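Local coordinates for GlcNAc Inducible Gene 2, GIG2 (Candida albicans, PDB 6AKZ), which binds iron and is probably an oxygenase of the DUF1479 (Gig2-like) family within the cupin clan, encoded by a gene inducible by N-acetylglucosamine, at residues A[36-50]-A[277-291]. Sequence-based numbering, arbitrary orientation.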
loop_
_atom_site.group_PDB
_atom_site.type_symbol
_atom_site.label_atom_id
_atom_site.label_comp_id
_atom_site.label_asym_id
_atom_site.label_seq_id
_atom_site.Cartn_x
_atom_site.Cartn_y
_atom_site.Cartn_z
ATOM N N THR A 36 -8.165 -14.982 -23.087
ATOM C CA THR A 36 -7.903 -16.396 -22.932
ATOM C C THR A 36 -6.491 -16.815 -23.339
ATOM O O THR A 36 -5.860 -17.511 -22.565
ATOM C CB THR A 36 -8.952 -17.195 -23.727
ATOM O OG1 THR A 36 -10.245 -16.776 -23.282
ATOM C CG2 THR A 36 -8.764 -18.709 -23.480
ATOM N N ALA A 37 -5.975 -16.406 -24.493
ATOM C CA ALA A 37 -4.618 -16.771 -24.832
ATOM C C ALA A 37 -3.635 -16.225 -23.815
ATOM O O ALA A 37 -2.683 -16.930 -23.452
ATOM C CB ALA A 37 -4.224 -16.307 -26.198
ATOM N N SER A 38 -3.922 -15.004 -23.347
ATOM C CA SER A 38 -3.009 -14.283 -22.438
ATOM C C SER A 38 -2.939 -14.996 -21.059
ATOM O O SER A 38 -1.879 -14.981 -20.420
ATOM C CB SER A 38 -3.438 -12.815 -22.287
ATOM O OG SER A 38 -4.507 -12.645 -21.362
ATOM N N TRP A 39 -4.072 -15.528 -20.610
ATOM C CA TRP A 39 -4.184 -16.310 -19.386
ATOM C C TRP A 39 -3.364 -17.579 -19.428
ATOM O O TRP A 39 -2.694 -17.950 -18.459
ATOM C CB TRP A 39 -5.634 -16.678 -19.102
ATOM C CG TRP A 39 -5.798 -17.652 -17.894
ATOM C CD1 TRP A 39 -5.940 -19.025 -17.937
ATOM C CD2 TRP A 39 -5.813 -17.303 -16.488
ATOM N NE1 TRP A 39 -6.084 -19.531 -16.654
ATOM C CE2 TRP A 39 -5.981 -18.499 -15.751
ATOM C CE3 TRP A 39 -5.663 -16.102 -15.782
ATOM C CZ2 TRP A 39 -6.045 -18.515 -14.355
ATOM C CZ3 TRP A 39 -5.776 -16.138 -14.390
ATOM C CH2 TRP A 39 -5.944 -17.318 -13.694
ATOM N N LYS A 40 -3.374 -18.241 -20.589
ATOM C CA LYS A 40 -2.511 -19.387 -20.787
ATOM C C LYS A 40 -0.996 -19.051 -20.786
ATOM O O LYS A 40 -0.220 -19.735 -20.131
ATOM C CB LYS A 40 -2.947 -20.047 -22.079
ATOM C CG LYS A 40 -4.302 -20.689 -21.881
ATOM C CD LYS A 40 -4.834 -21.216 -23.194
ATOM C CE LYS A 40 -6.246 -21.691 -22.967
ATOM N NZ LYS A 40 -6.729 -22.124 -24.322
ATOM N N ARG A 41 -0.593 -18.029 -21.508
ATOM C CA ARG A 41 0.796 -17.494 -21.444
ATOM C C ARG A 41 1.195 -17.146 -19.961
ATOM O O ARG A 41 2.324 -17.399 -19.536
ATOM C CB ARG A 41 0.981 -16.229 -22.241
ATOM C CG ARG A 41 0.680 -16.327 -23.734
ATOM C CD ARG A 41 1.357 -15.185 -24.508
ATOM N NE ARG A 41 0.847 -13.868 -24.092
ATOM C CZ ARG A 41 -0.220 -13.268 -24.585
ATOM N NH1 ARG A 41 -0.955 -13.860 -25.551
ATOM N NH2 ARG A 41 -0.566 -12.073 -24.121
ATOM N N LEU A 42 0.276 -16.531 -19.250
ATOM C CA LEU A 42 0.505 -16.096 -17.884
ATOM C C LEU A 42 0.869 -17.274 -16.944
ATOM O O LEU A 42 1.862 -17.211 -16.216
ATOM C CB LEU A 42 -0.695 -15.347 -17.335
ATOM C CG LEU A 42 -0.614 -14.962 -15.854
ATOM C CD1 LEU A 42 0.545 -13.955 -15.643
ATOM C CD2 LEU A 42 -1.900 -14.373 -15.394
ATOM N N LEU A 43 0.058 -18.324 -16.984
ATOM C CA LEU A 43 0.299 -19.478 -16.189
ATOM C C LEU A 43 1.612 -20.154 -16.474
ATOM O O LEU A 43 2.295 -20.569 -15.522
ATOM C CB LEU A 43 -0.868 -20.461 -16.306
ATOM C CG LEU A 43 -2.221 -20.088 -15.739
ATOM C CD1 LEU A 43 -3.140 -21.297 -15.826
ATOM C CD2 LEU A 43 -2.226 -19.550 -14.305
ATOM N N VAL A 44 2.035 -20.152 -17.732
ATOM C CA VAL A 44 3.283 -20.749 -18.100
ATOM C C VAL A 44 4.407 -19.925 -17.440
ATOM O O VAL A 44 5.218 -20.487 -16.759
ATOM C CB VAL A 44 3.446 -20.820 -19.629
ATOM C CG1 VAL A 44 4.883 -21.174 -20.008
ATOM C CG2 VAL A 44 2.413 -21.806 -20.208
ATOM N N GLU A 45 4.326 -18.593 -17.548
ATOM C CA GLU A 45 5.328 -17.665 -16.948
ATOM C C GLU A 45 5.321 -17.762 -15.425
ATOM O O GLU A 45 6.422 -17.707 -14.809
ATOM C CB GLU A 45 5.138 -16.198 -17.339
ATOM C CG GLU A 45 5.436 -15.928 -18.812
ATOM C CD GLU A 45 6.750 -16.553 -19.264
ATOM O OE1 GLU A 45 7.806 -16.110 -18.739
ATOM O OE2 GLU A 45 6.722 -17.544 -20.048
ATOM N N ILE A 46 4.131 -17.835 -14.836
ATOM C CA ILE A 46 4.022 -17.978 -13.389
ATOM C C ILE A 46 4.794 -19.240 -12.919
ATOM O O ILE A 46 5.607 -19.176 -11.966
ATOM C CB ILE A 46 2.584 -17.952 -12.901
ATOM C CG1 ILE A 46 2.100 -16.495 -12.852
ATOM C CG2 ILE A 46 2.395 -18.633 -11.585
ATOM C CD1 ILE A 46 0.646 -16.319 -12.356
ATOM N N ASN A 47 4.600 -20.365 -13.604
ATOM C CA ASN A 47 5.235 -21.595 -13.124
ATOM C C ASN A 47 6.756 -21.516 -13.201
ATOM O O ASN A 47 7.456 -21.930 -12.259
ATOM C CB ASN A 47 4.686 -22.811 -13.849
ATOM C CG ASN A 47 4.990 -24.090 -13.091
ATOM O OD1 ASN A 47 5.009 -24.110 -11.848
ATOM N ND2 ASN A 47 5.302 -25.141 -13.818
ATOM N N LYS A 48 7.269 -20.906 -14.248
ATOM C CA LYS A 48 8.680 -20.686 -14.364
ATOM C C LYS A 48 9.220 -19.711 -13.298
ATOM O O LYS A 48 10.173 -20.051 -12.583
ATOM C CB LYS A 48 9.084 -20.151 -15.724
ATOM C CG LYS A 48 8.993 -21.125 -16.878
ATOM C CD LYS A 48 9.129 -20.441 -18.253
ATOM C CE LYS A 48 10.198 -19.354 -18.334
ATOM N NZ LYS A 48 11.587 -19.869 -18.087
ATOM N N GLU A 49 8.568 -18.552 -13.135
ATOM C CA GLU A 49 9.185 -17.468 -12.354
ATOM C C GLU A 49 8.946 -17.782 -10.877
ATOM O O GLU A 49 9.840 -17.526 -10.059
ATOM C CB GLU A 49 8.589 -16.120 -12.694
ATOM C CG GLU A 49 9.122 -14.979 -11.809
ATOM C CD GLU A 49 8.812 -13.560 -12.274
ATOM O OE1 GLU A 49 9.268 -13.202 -13.387
ATOM O OE2 GLU A 49 8.158 -12.766 -11.520
ATOM N N PHE A 50 7.790 -18.337 -10.521
ATOM C CA PHE A 50 7.477 -18.540 -9.076
ATOM C C PHE A 50 8.257 -19.743 -8.555
ATOM O O PHE A 50 8.633 -19.753 -7.388
ATOM C CB PHE A 50 6.005 -18.647 -8.684
ATOM C CG PHE A 50 5.182 -17.397 -8.908
ATOM C CD1 PHE A 50 5.711 -16.225 -9.493
ATOM C CD2 PHE A 50 3.856 -17.401 -8.509
ATOM C CE1 PHE A 50 4.911 -15.111 -9.711
ATOM C CE2 PHE A 50 3.076 -16.262 -8.670
ATOM C CZ PHE A 50 3.609 -15.126 -9.307
ATOM N N SER A 277 6.633 -10.532 -7.140
ATOM C CA SER A 277 6.506 -10.498 -8.570
ATOM C C SER A 277 5.221 -9.678 -8.871
ATOM O O SER A 277 4.117 -10.200 -8.875
ATOM C CB SER A 277 6.374 -11.933 -9.124
ATOM O OG SER A 277 6.200 -11.943 -10.565
ATOM N N LEU A 278 5.386 -8.412 -9.214
ATOM C CA LEU A 278 4.252 -7.500 -9.180
ATOM C C LEU A 278 3.306 -7.715 -10.371
ATOM O O LEU A 278 2.092 -7.861 -10.199
ATOM C CB LEU A 278 4.779 -6.042 -9.070
ATOM C CG LEU A 278 3.784 -4.927 -9.054
ATOM C CD1 LEU A 278 2.797 -5.097 -7.915
ATOM C CD2 LEU A 278 4.595 -3.609 -8.852
ATOM N N LYS A 279 3.866 -7.691 -11.583
ATOM C CA LYS A 279 3.107 -7.836 -12.780
ATOM C C LYS A 279 2.442 -9.181 -12.875
ATOM O O LYS A 279 1.239 -9.224 -13.196
ATOM C CB LYS A 279 3.954 -7.603 -14.032
ATOM C CG LYS A 279 3.205 -7.509 -15.342
ATOM C CD LYS A 279 4.206 -7.543 -16.504
ATOM C CE LYS A 279 4.910 -6.230 -16.697
ATOM N NZ LYS A 279 5.984 -6.381 -17.703
ATOM N N LEU A 280 3.155 -10.270 -12.671
ATOM C CA LEU A 280 2.508 -11.584 -12.758
ATOM C C LEU A 280 1.420 -11.743 -11.728
ATOM O O LEU A 280 0.348 -12.337 -11.998
ATOM C CB LEU A 280 3.538 -12.709 -12.637
ATOM C CG LEU A 280 4.512 -12.856 -13.754
ATOM C CD1 LEU A 280 5.449 -14.005 -13.528
ATOM C CD2 LEU A 280 3.841 -12.991 -15.089
ATOM N N SER A 281 1.682 -11.258 -10.511
ATOM C CA SER A 281 0.676 -11.272 -9.477
ATOM C C SER A 281 -0.671 -10.619 -9.880
ATOM O O SER A 281 -1.734 -11.203 -9.707
ATOM C CB SER A 281 1.176 -10.685 -8.173
ATOM O OG SER A 281 2.112 -11.528 -7.484
ATOM N N MET A 282 -0.608 -9.395 -10.339
ATOM C CA MET A 282 -1.809 -8.691 -10.678
ATOM C C MET A 282 -2.490 -9.185 -11.974
ATOM O O MET A 282 -3.682 -9.103 -12.103
ATOM C CB MET A 282 -1.595 -7.172 -10.689
ATOM C CG MET A 282 -1.297 -6.567 -9.320
ATOM S SD MET A 282 -2.481 -7.023 -8.048
ATOM C CE MET A 282 -4.040 -6.428 -8.684
ATOM N N ALA A 283 -1.731 -9.708 -12.898
ATOM C CA ALA A 283 -2.322 -10.303 -14.108
ATOM C C ALA A 283 -3.160 -11.464 -13.608
ATOM O O ALA A 283 -4.271 -11.641 -14.025
ATOM C CB ALA A 283 -1.236 -10.734 -15.068
ATOM N N TYR A 284 -2.654 -12.257 -12.695
ATOM C CA TYR A 284 -3.351 -13.453 -12.237
ATOM C C TYR A 284 -4.573 -13.103 -11.407
ATOM O O TYR A 284 -5.692 -13.597 -11.653
ATOM C CB TYR A 284 -2.395 -14.284 -11.383
ATOM C CG TYR A 284 -2.988 -15.585 -10.892
ATOM C CD1 TYR A 284 -2.983 -16.760 -11.673
ATOM C CD2 TYR A 284 -3.554 -15.646 -9.615
ATOM C CE1 TYR A 284 -3.532 -17.950 -11.163
ATOM C CE2 TYR A 284 -4.089 -16.829 -9.124
ATOM C CZ TYR A 284 -4.055 -17.968 -9.881
ATOM O OH TYR A 284 -4.602 -19.121 -9.322
ATOM N N ILE A 285 -4.402 -12.160 -10.503
ATOM C CA ILE A 285 -5.461 -11.737 -9.587
ATOM C C ILE A 285 -6.589 -11.143 -10.398
ATOM O O ILE A 285 -7.737 -11.542 -10.167
ATOM C CB ILE A 285 -4.965 -10.771 -8.510
ATOM C CG1 ILE A 285 -4.112 -11.591 -7.515
ATOM C CG2 ILE A 285 -6.063 -10.099 -7.710
ATOM C CD1 ILE A 285 -3.137 -10.827 -6.659
ATOM N N MET A 286 -6.273 -10.179 -11.257
ATOM C CA MET A 286 -7.336 -9.479 -12.002
ATOM C C MET A 286 -8.127 -10.384 -12.901
ATOM O O MET A 286 -9.291 -10.141 -13.104
ATOM C CB MET A 286 -6.827 -8.279 -12.784
ATOM C CG MET A 286 -6.256 -7.185 -11.866
ATOM S SD MET A 286 -7.232 -6.685 -10.400
ATOM C CE MET A 286 -8.753 -6.117 -11.158
ATOM N N LEU A 287 -7.461 -11.339 -13.521
ATOM C CA LEU A 287 -8.148 -12.307 -14.362
ATOM C C LEU A 287 -8.751 -13.499 -13.660
ATOM O O LEU A 287 -9.576 -14.211 -14.265
ATOM C CB LEU A 287 -7.213 -12.808 -15.469
ATOM C CG LEU A 287 -6.717 -11.773 -16.475
ATOM C CD1 LEU A 287 -5.757 -12.347 -17.475
ATOM C CD2 LEU A 287 -7.839 -11.131 -17.224
ATOM N N ARG A 288 -8.381 -13.752 -12.423
ATOM C CA ARG A 288 -8.914 -14.914 -11.705
ATOM C C ARG A 288 -10.479 -15.071 -11.650
ATOM O O ARG A 288 -10.949 -16.210 -11.767
ATOM C CB ARG A 288 -8.299 -15.063 -10.341
ATOM C CG ARG A 288 -8.571 -16.396 -9.661
ATOM C CD ARG A 288 -8.017 -17.593 -10.372
ATOM N NE ARG A 288 -8.170 -18.797 -9.508
ATOM C CZ ARG A 288 -7.983 -20.047 -9.905
ATOM N NH1 ARG A 288 -7.681 -20.305 -11.157
ATOM N NH2 ARG A 288 -8.083 -21.038 -8.997
ATOM N N PRO A 289 -11.249 -13.972 -11.499
ATOM C CA PRO A 289 -12.716 -14.104 -11.556
ATOM C C PRO A 289 -13.224 -14.640 -12.855
ATOM O O PRO A 289 -14.300 -15.231 -12.845
ATOM C CB PRO A 289 -13.237 -12.687 -11.254
ATOM C CG PRO A 289 -12.089 -12.025 -10.520
ATOM C CD PRO A 289 -10.860 -12.574 -11.192
ATOM N N PHE A 290 -12.465 -14.493 -13.941
ATOM C CA PHE A 290 -12.813 -15.000 -15.232
ATOM C C PHE A 290 -12.278 -16.425 -15.496
ATOM O O PHE A 290 -12.732 -17.096 -16.470
ATOM C CB PHE A 290 -12.279 -14.099 -16.331
ATOM C CG PHE A 290 -12.748 -12.665 -16.205
ATOM C CD1 PHE A 290 -12.056 -11.730 -15.414
ATOM C CD2 PHE A 290 -13.887 -12.260 -16.818
ATOM C CE1 PHE A 290 -12.518 -10.454 -15.270
ATOM C CE2 PHE A 290 -14.346 -10.958 -16.682
ATOM C CZ PHE A 290 -13.643 -10.044 -15.926
ATOM N N PHE A 291 -11.265 -16.844 -14.721
ATOM C CA PHE A 291 -10.628 -18.150 -14.929
ATOM C C PHE A 291 -10.442 -18.867 -13.629
ATOM O O PHE A 291 -9.326 -19.285 -13.303
ATOM C CB PHE A 291 -9.291 -17.956 -15.639
ATOM C CG PHE A 291 -9.400 -17.320 -16.994
ATOM C CD1 PHE A 291 -9.815 -18.062 -18.107
ATOM C CD2 PHE A 291 -9.106 -16.000 -17.183
ATOM C CE1 PHE A 291 -9.891 -17.495 -19.368
ATOM C CE2 PHE A 291 -9.168 -15.418 -18.445
ATOM C CZ PHE A 291 -9.586 -16.165 -19.550
#
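Trp39 and Phe291 pack in an offset stack, the five-membered ring of the indole 4.2 Å from the phenyl ring between centroids, with planes 15° apart. The two side chains run in opposite directions, which brings each methylene over its partner's ring: Phe291 CB lies 3.5 Å from the centroid of the six-membered ring of Trp39, while Trp39 CB sits above the phenyl face. Trp39 turns its CG away from the backbone N (chi1 173°), which carries the broad indole across to helix 278-287 and brings Trp39 CH2 to 3.6 Å from Tyr284 CE1.

The forked end of Leu280 suits a hole among Leu42, Ile46, Glu49 and Phe50, its CD2 pressed to 3.5 Å from Leu42 CD1; Tyr284 likewise enters a hole formed by Trp39, Leu42, Leu43 and Ile46, and its hydroxyl is hydrogen-bonded to ND1 of His330. Small Ala283 lets Leu42 approach the backbone.

Packing loosens toward partly exposed Glu45, which meets Leu280 with its CB and backbone O, its carboxylate turned away. Glu49 instead extends, and its OE2 accepts a hydrogen bond from Ser277 OG, though the modelled 2.3 Å is doubtfully short.

The helical segments cross at -136°, their axes 10.4 Å apart. Helices 199-202 and 211-214 pack against helix 278-287, whose preceding strand, 272-274, pairs with strand 355-357, bearing the iron ligand His355.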